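Local coordinates for protein phosphotransferase (Brucella abortus, PDB 4QPK) that passes phosphoryl groups as a homodimeric histidine phosphotransferase in a phosphorelay with CtrA that controls growth, division and survival inside host cells, at residues I101-T115 against A138-N152. Residues are numbered along the deposited sequence; the frame is centred on the assembly and turned at random.
Sequences IAFGAAGSAGVQIDT and ARVLLPKNKVKLLLN. With PO4 (phosphate ion), chain G.
I113 lies against the first turn of helix 144-160: its CG2 meets V147 CG1 at 3.6 Å, while CG1, beside the backbone N (chi1 -67°), sends CD1 over K144 and the aliphatic part of K148. A second apolar patch forms where I101 CG2 touches L151 CD1 at 3.5 Å and A102 packs on L151 CB. Alongside both K148 bends at its third torsion (chi3 74°), bringing NZ to G104 O (2.8 Å) and F103 O (3.0 Å), above both carbonyl planes; Y217 OH is a further partner. The N152 amide bridges A102 O and K148 O through ND2, with both acceptors close to its plane.

Strand 112-114 pairs antiparallel with strand 141-143. I113 and L142 form the hydrogen-bonded pair, with I113 N to L142 O at 2.9 Å, and K144 N, at the helix start, reaches V111 O at 2.7 Å. Past the last bridge, T115 N donates to V140 O and its OG1 accepts from V140 N. At the outer edge R139 forms a two-point salt bridge with D114, NE to OD1 (3.0 Å) and NH2 to OD2 (2.9 Å), while OD1 also caps G116 N.

The contact fastens the end of helix 78-102 to helix 144-160 of the kinase-like C-terminal domain, with the ribbon beside it. V147 and L151 also pack on helix 115-126, L142 on strand 178-185, and F103 on C51 of the second subunit.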
loop_
_atom_site.group_PDB
_atom_site.type_symbol
_atom_site.label_atom_id
_atom_site.label_comp_id
_atom_site.label_asym_id
_atom_site.label_seq_id
_atom_site.Cartn_x
_atom_site.Cartn_y
_atom_site.Cartn_z
ATOM N N ILE B 101 5.296 2.168 -8.034
ATOM C CA ILE B 101 6.163 1.468 -8.978
ATOM C C ILE B 101 7.094 0.484 -8.263
ATOM O O ILE B 101 7.246 -0.645 -8.717
ATOM C CB ILE B 101 7.016 2.467 -9.809
ATOM C CG1 ILE B 101 6.105 3.476 -10.513
ATOM C CG2 ILE B 101 7.860 1.726 -10.863
ATOM C CD1 ILE B 101 6.845 4.451 -11.446
ATOM N N ALA B 102 7.685 0.867 -7.132
ATOM C CA ALA B 102 8.674 -0.001 -6.491
ATOM C C ALA B 102 8.038 -1.245 -5.857
ATOM O O ALA B 102 8.608 -2.343 -5.892
ATOM C CB ALA B 102 9.458 0.775 -5.432
ATOM N N PHE B 103 6.847 -1.071 -5.299
ATOM C CA PHE B 103 6.144 -2.168 -4.629
ATOM C C PHE B 103 4.917 -2.595 -5.429
ATOM O O PHE B 103 4.580 -3.774 -5.468
ATOM C CB PHE B 103 5.699 -1.774 -3.209
ATOM C CG PHE B 103 6.823 -1.402 -2.274
ATOM C CD1 PHE B 103 8.073 -1.981 -2.371
ATOM C CD2 PHE B 103 6.614 -0.455 -1.285
ATOM C CE1 PHE B 103 9.093 -1.621 -1.492
ATOM C CE2 PHE B 103 7.624 -0.090 -0.413
ATOM C CZ PHE B 103 8.865 -0.677 -0.518
ATOM N N GLY B 104 4.246 -1.621 -6.041
ATOM C CA GLY B 104 3.019 -1.832 -6.795
ATOM C C GLY B 104 3.199 -2.352 -8.214
ATOM O O GLY B 104 4.287 -2.759 -8.626
ATOM N N ALA B 105 2.115 -2.343 -8.968
ATOM C CA ALA B 105 2.144 -2.801 -10.356
ATOM C C ALA B 105 2.092 -1.649 -11.370
ATOM O O ALA B 105 1.922 -1.875 -12.566
ATOM C CB ALA B 105 0.983 -3.758 -10.599
ATOM N N ALA B 106 2.257 -0.416 -10.904
ATOM C CA ALA B 106 2.021 0.739 -11.777
ATOM C C ALA B 106 3.110 0.979 -12.804
ATOM O O ALA B 106 4.254 0.540 -12.634
ATOM C CB ALA B 106 1.841 1.969 -10.959
ATOM N N GLY B 107 2.732 1.699 -13.863
ATOM C CA GLY B 107 3.639 2.056 -14.940
ATOM C C GLY B 107 3.816 0.905 -15.910
ATOM O O GLY B 107 4.746 0.882 -16.713
ATOM N N SER B 108 2.910 -0.060 -15.842
ATOM C CA SER B 108 3.095 -1.276 -16.602
ATOM C C SER B 108 1.734 -1.920 -16.923
ATOM O O SER B 108 0.790 -1.831 -16.124
ATOM C CB SER B 108 4.002 -2.219 -15.805
ATOM O OG SER B 108 4.428 -3.326 -16.572
ATOM N N ALA B 109 1.644 -2.569 -18.086
ATOM C CA ALA B 109 0.385 -3.160 -18.570
ATOM C C ALA B 109 0.042 -4.664 -18.321
ATOM O O ALA B 109 -1.074 -5.059 -18.651
ATOM C CB ALA B 109 0.287 -2.903 -20.077
ATOM N N GLY B 110 0.913 -5.510 -17.761
ATOM C CA GLY B 110 2.217 -5.169 -17.235
ATOM C C GLY B 110 3.368 -5.385 -18.192
ATOM O O GLY B 110 3.562 -4.637 -19.132
ATOM N N VAL B 111 4.115 -6.442 -17.921
ATOM C CA VAL B 111 5.357 -6.818 -18.582
ATOM C C VAL B 111 6.525 -5.805 -18.518
ATOM O O VAL B 111 7.553 -6.177 -17.973
ATOM C CB VAL B 111 5.091 -7.172 -20.054
ATOM C CG1 VAL B 111 6.382 -7.500 -20.769
ATOM C CG2 VAL B 111 4.116 -8.339 -20.131
ATOM N N GLN B 112 6.390 -4.559 -19.003
ATOM C CA GLN B 112 7.536 -3.618 -18.973
ATOM C C GLN B 112 7.318 -2.352 -18.125
ATOM O O GLN B 112 6.182 -1.933 -17.909
ATOM C CB GLN B 112 7.925 -3.178 -20.384
ATOM C CG GLN B 112 8.359 -4.320 -21.302
ATOM C CD GLN B 112 8.776 -3.831 -22.681
ATOM O OE1 GLN B 112 9.966 -3.759 -22.986
ATOM N NE2 GLN B 112 7.803 -3.493 -23.510
ATOM N N ILE B 113 8.420 -1.739 -17.694
ATOM C CA ILE B 113 8.405 -0.401 -17.081
ATOM C C ILE B 113 9.421 0.509 -17.787
ATOM O O ILE B 113 10.524 0.081 -18.145
ATOM C CB ILE B 113 8.703 -0.456 -15.555
ATOM C CG1 ILE B 113 7.555 -1.168 -14.817
ATOM C CG2 ILE B 113 8.850 0.948 -14.983
ATOM C CD1 ILE B 113 7.858 -1.491 -13.340
ATOM N N ASP B 114 9.013 1.751 -18.022
ATOM C CA ASP B 114 9.854 2.791 -18.597
ATOM C C ASP B 114 10.778 3.333 -17.502
ATOM O O ASP B 114 10.294 3.814 -16.482
ATOM C CB ASP B 114 8.947 3.892 -19.169
ATOM C CG ASP B 114 9.693 4.947 -19.970
ATOM O OD1 ASP B 114 10.832 5.295 -19.635
ATOM O OD2 ASP B 114 9.119 5.423 -20.976
ATOM N N THR B 115 12.097 3.265 -17.685
ATOM C CA THR B 115 12.993 3.767 -16.629
ATOM C C THR B 115 12.895 5.288 -16.480
ATOM O O THR B 115 13.357 5.836 -15.479
ATOM C CB THR B 115 14.496 3.385 -16.858
ATOM O OG1 THR B 115 14.971 3.928 -18.093
ATOM C CG2 THR B 115 14.677 1.861 -16.852
ATOM N N ALA B 138 20.648 5.850 -20.032
ATOM C CA ALA B 138 19.646 6.034 -21.077
ATOM C C ALA B 138 18.264 5.545 -20.660
ATOM O O ALA B 138 18.134 4.498 -20.030
ATOM C CB ALA B 138 20.085 5.322 -22.347
ATOM N N ARG B 139 17.245 6.322 -21.013
ATOM C CA ARG B 139 15.856 5.919 -20.822
ATOM C C ARG B 139 15.549 4.655 -21.642
ATOM O O ARG B 139 15.809 4.616 -22.843
ATOM C CB ARG B 139 14.929 7.067 -21.237
ATOM C CG ARG B 139 13.453 6.793 -21.057
ATOM C CD ARG B 139 12.635 7.958 -21.551
ATOM N NE ARG B 139 11.208 7.723 -21.374
ATOM C CZ ARG B 139 10.268 8.509 -21.873
ATOM N NH1 ARG B 139 10.618 9.578 -22.586
ATOM N NH2 ARG B 139 8.993 8.225 -21.660
ATOM N N VAL B 140 14.985 3.630 -21.005
ATOM C CA VAL B 140 14.795 2.344 -21.667
ATOM C C VAL B 140 13.574 1.605 -21.107
ATOM O O VAL B 140 13.244 1.759 -19.936
ATOM C CB VAL B 140 16.071 1.463 -21.511
ATOM C CG1 VAL B 140 16.386 1.229 -20.032
ATOM C CG2 VAL B 140 15.916 0.148 -22.241
ATOM N N LEU B 141 12.885 0.833 -21.947
ATOM C CA LEU B 141 11.868 -0.092 -21.463
ATOM C C LEU B 141 12.509 -1.410 -21.037
ATOM O O LEU B 141 13.220 -2.028 -21.822
ATOM C CB LEU B 141 10.804 -0.338 -22.542
ATOM C CG LEU B 141 9.905 0.853 -22.868
ATOM C CD1 LEU B 141 9.137 0.600 -24.158
ATOM C CD2 LEU B 141 8.915 1.025 -21.720
ATOM N N LEU B 142 12.266 -1.831 -19.794
ATOM C CA LEU B 142 12.839 -3.080 -19.260
ATOM C C LEU B 142 11.738 -3.925 -18.633
ATOM O O LEU B 142 10.671 -3.394 -18.330
ATOM C CB LEU B 142 13.932 -2.776 -18.225
ATOM C CG LEU B 142 15.227 -2.126 -18.726
ATOM C CD1 LEU B 142 16.145 -1.754 -17.567
ATOM C CD2 LEU B 142 15.964 -3.048 -19.718
ATOM N N PRO B 143 11.970 -5.245 -18.449
ATOM C CA PRO B 143 10.950 -6.052 -17.767
ATOM C C PRO B 143 10.630 -5.473 -16.397
ATOM O O PRO B 143 11.540 -5.006 -15.701
ATOM C CB PRO B 143 11.596 -7.437 -17.663
ATOM C CG PRO B 143 12.528 -7.477 -18.856
ATOM C CD PRO B 143 13.079 -6.075 -18.957
ATOM N N LYS B 144 9.353 -5.495 -16.034
ATOM C CA LYS B 144 8.889 -4.784 -14.840
ATOM C C LYS B 144 9.663 -5.157 -13.590
ATOM O O LYS B 144 10.019 -4.283 -12.813
ATOM C CB LYS B 144 7.388 -5.012 -14.620
ATOM C CG LYS B 144 6.965 -6.467 -14.444
ATOM C CD LYS B 144 5.445 -6.610 -14.321
ATOM C CE LYS B 144 5.064 -8.080 -14.110
ATOM N NZ LYS B 144 3.595 -8.309 -14.128
ATOM N N ASN B 145 9.953 -6.441 -13.390
ATOM C CA ASN B 145 10.621 -6.818 -12.156
ATOM C C ASN B 145 12.083 -6.364 -12.094
ATOM O O ASN B 145 12.628 -6.197 -10.998
ATOM C CB ASN B 145 10.491 -8.324 -11.935
ATOM C CG ASN B 145 9.095 -8.703 -11.480
ATOM O OD1 ASN B 145 8.419 -7.907 -10.823
ATOM N ND2 ASN B 145 8.621 -9.869 -11.899
ATOM N N LYS B 146 12.713 -6.142 -13.249
ATOM C CA LYS B 146 14.063 -5.582 -13.240
ATOM C C LYS B 146 14.024 -4.113 -12.803
ATOM O O LYS B 146 14.881 -3.654 -12.045
ATOM C CB LYS B 146 14.720 -5.724 -14.619
ATOM C CG LYS B 146 14.867 -7.196 -15.039
ATOM C CD LYS B 146 15.791 -7.382 -16.259
ATOM C CE LYS B 146 15.753 -8.847 -16.712
ATOM N NZ LYS B 146 16.549 -9.075 -17.951
ATOM N N VAL B 147 13.019 -3.372 -13.257
ATOM C CA VAL B 147 12.914 -1.973 -12.832
ATOM C C VAL B 147 12.477 -1.876 -11.366
ATOM O O VAL B 147 12.938 -0.997 -10.630
ATOM C CB VAL B 147 11.955 -1.172 -13.712
ATOM C CG1 VAL B 147 11.960 0.293 -13.266
ATOM C CG2 VAL B 147 12.381 -1.256 -15.197
ATOM N N LYS B 148 11.600 -2.777 -10.925
ATOM C CA LYS B 148 11.252 -2.801 -9.500
ATOM C C LYS B 148 12.478 -3.153 -8.637
ATOM O O LYS B 148 12.688 -2.547 -7.582
ATOM C CB LYS B 148 10.085 -3.772 -9.248
ATOM C CG LYS B 148 8.784 -3.337 -9.943
ATOM C CD LYS B 148 7.608 -4.282 -9.638
ATOM C CE LYS B 148 7.100 -4.047 -8.181
ATOM N NZ LYS B 148 5.909 -4.884 -7.899
ATOM N N LEU B 149 13.308 -4.089 -9.099
ATOM C CA LEU B 149 14.553 -4.400 -8.401
ATOM C C LEU B 149 15.413 -3.129 -8.267
ATOM O O LEU B 149 15.897 -2.815 -7.184
ATOM C CB LEU B 149 15.329 -5.502 -9.135
ATOM C CG LEU B 149 16.776 -5.687 -8.663
ATOM C CD1 LEU B 149 16.812 -6.157 -7.217
ATOM C CD2 LEU B 149 17.492 -6.688 -9.586
ATOM N N LEU B 150 15.568 -2.401 -9.372
ATOM C CA LEU B 150 16.337 -1.162 -9.378
ATOM C C LEU B 150 15.856 -0.191 -8.289
ATOM O O LEU B 150 16.653 0.290 -7.481
ATOM C CB LEU B 150 16.269 -0.511 -10.773
ATOM C CG LEU B 150 16.814 0.914 -10.963
ATOM C CD1 LEU B 150 18.280 1.006 -10.610
ATOM C CD2 LEU B 150 16.565 1.373 -12.396
ATOM N N LEU B 151 14.556 0.092 -8.251
ATOM C CA LEU B 151 14.037 1.036 -7.268
ATOM C C LEU B 151 14.219 0.517 -5.839
ATOM O O LEU B 151 14.484 1.288 -4.924
ATOM C CB LEU B 151 12.560 1.346 -7.534
ATOM C CG LEU B 151 12.289 2.155 -8.802
ATOM C CD1 LEU B 151 10.779 2.332 -8.969
ATOM C CD2 LEU B 151 12.960 3.519 -8.737
ATOM N N ASN B 152 14.074 -0.791 -5.640
ATOM C CA ASN B 152 14.273 -1.338 -4.306
ATOM C C ASN B 152 15.741 -1.299 -3.870
ATOM O O ASN B 152 16.033 -1.156 -2.689
ATOM C CB ASN B 152 13.727 -2.760 -4.227
ATOM C CG ASN B 152 12.234 -2.771 -3.918
ATOM O OD1 ASN B 152 11.835 -2.747 -2.751
ATOM N ND2 ASN B 152 11.415 -2.755 -4.956
HETATM P P PO4 G . 3.902 -3.719 -22.145
HETATM O O1 PO4 G . 4.934 -3.903 -23.245
HETATM O O2 PO4 G . 2.730 -2.905 -22.642
HETATM O O3 PO4 G . 3.403 -5.092 -21.761
HETATM O O4 PO4 G . 4.513 -3.034 -20.956
HETATM O O HOH W 1 11.775 -5.214 -21.873
HETATM O O HOH W 2 16.857 5.918 -17.269
#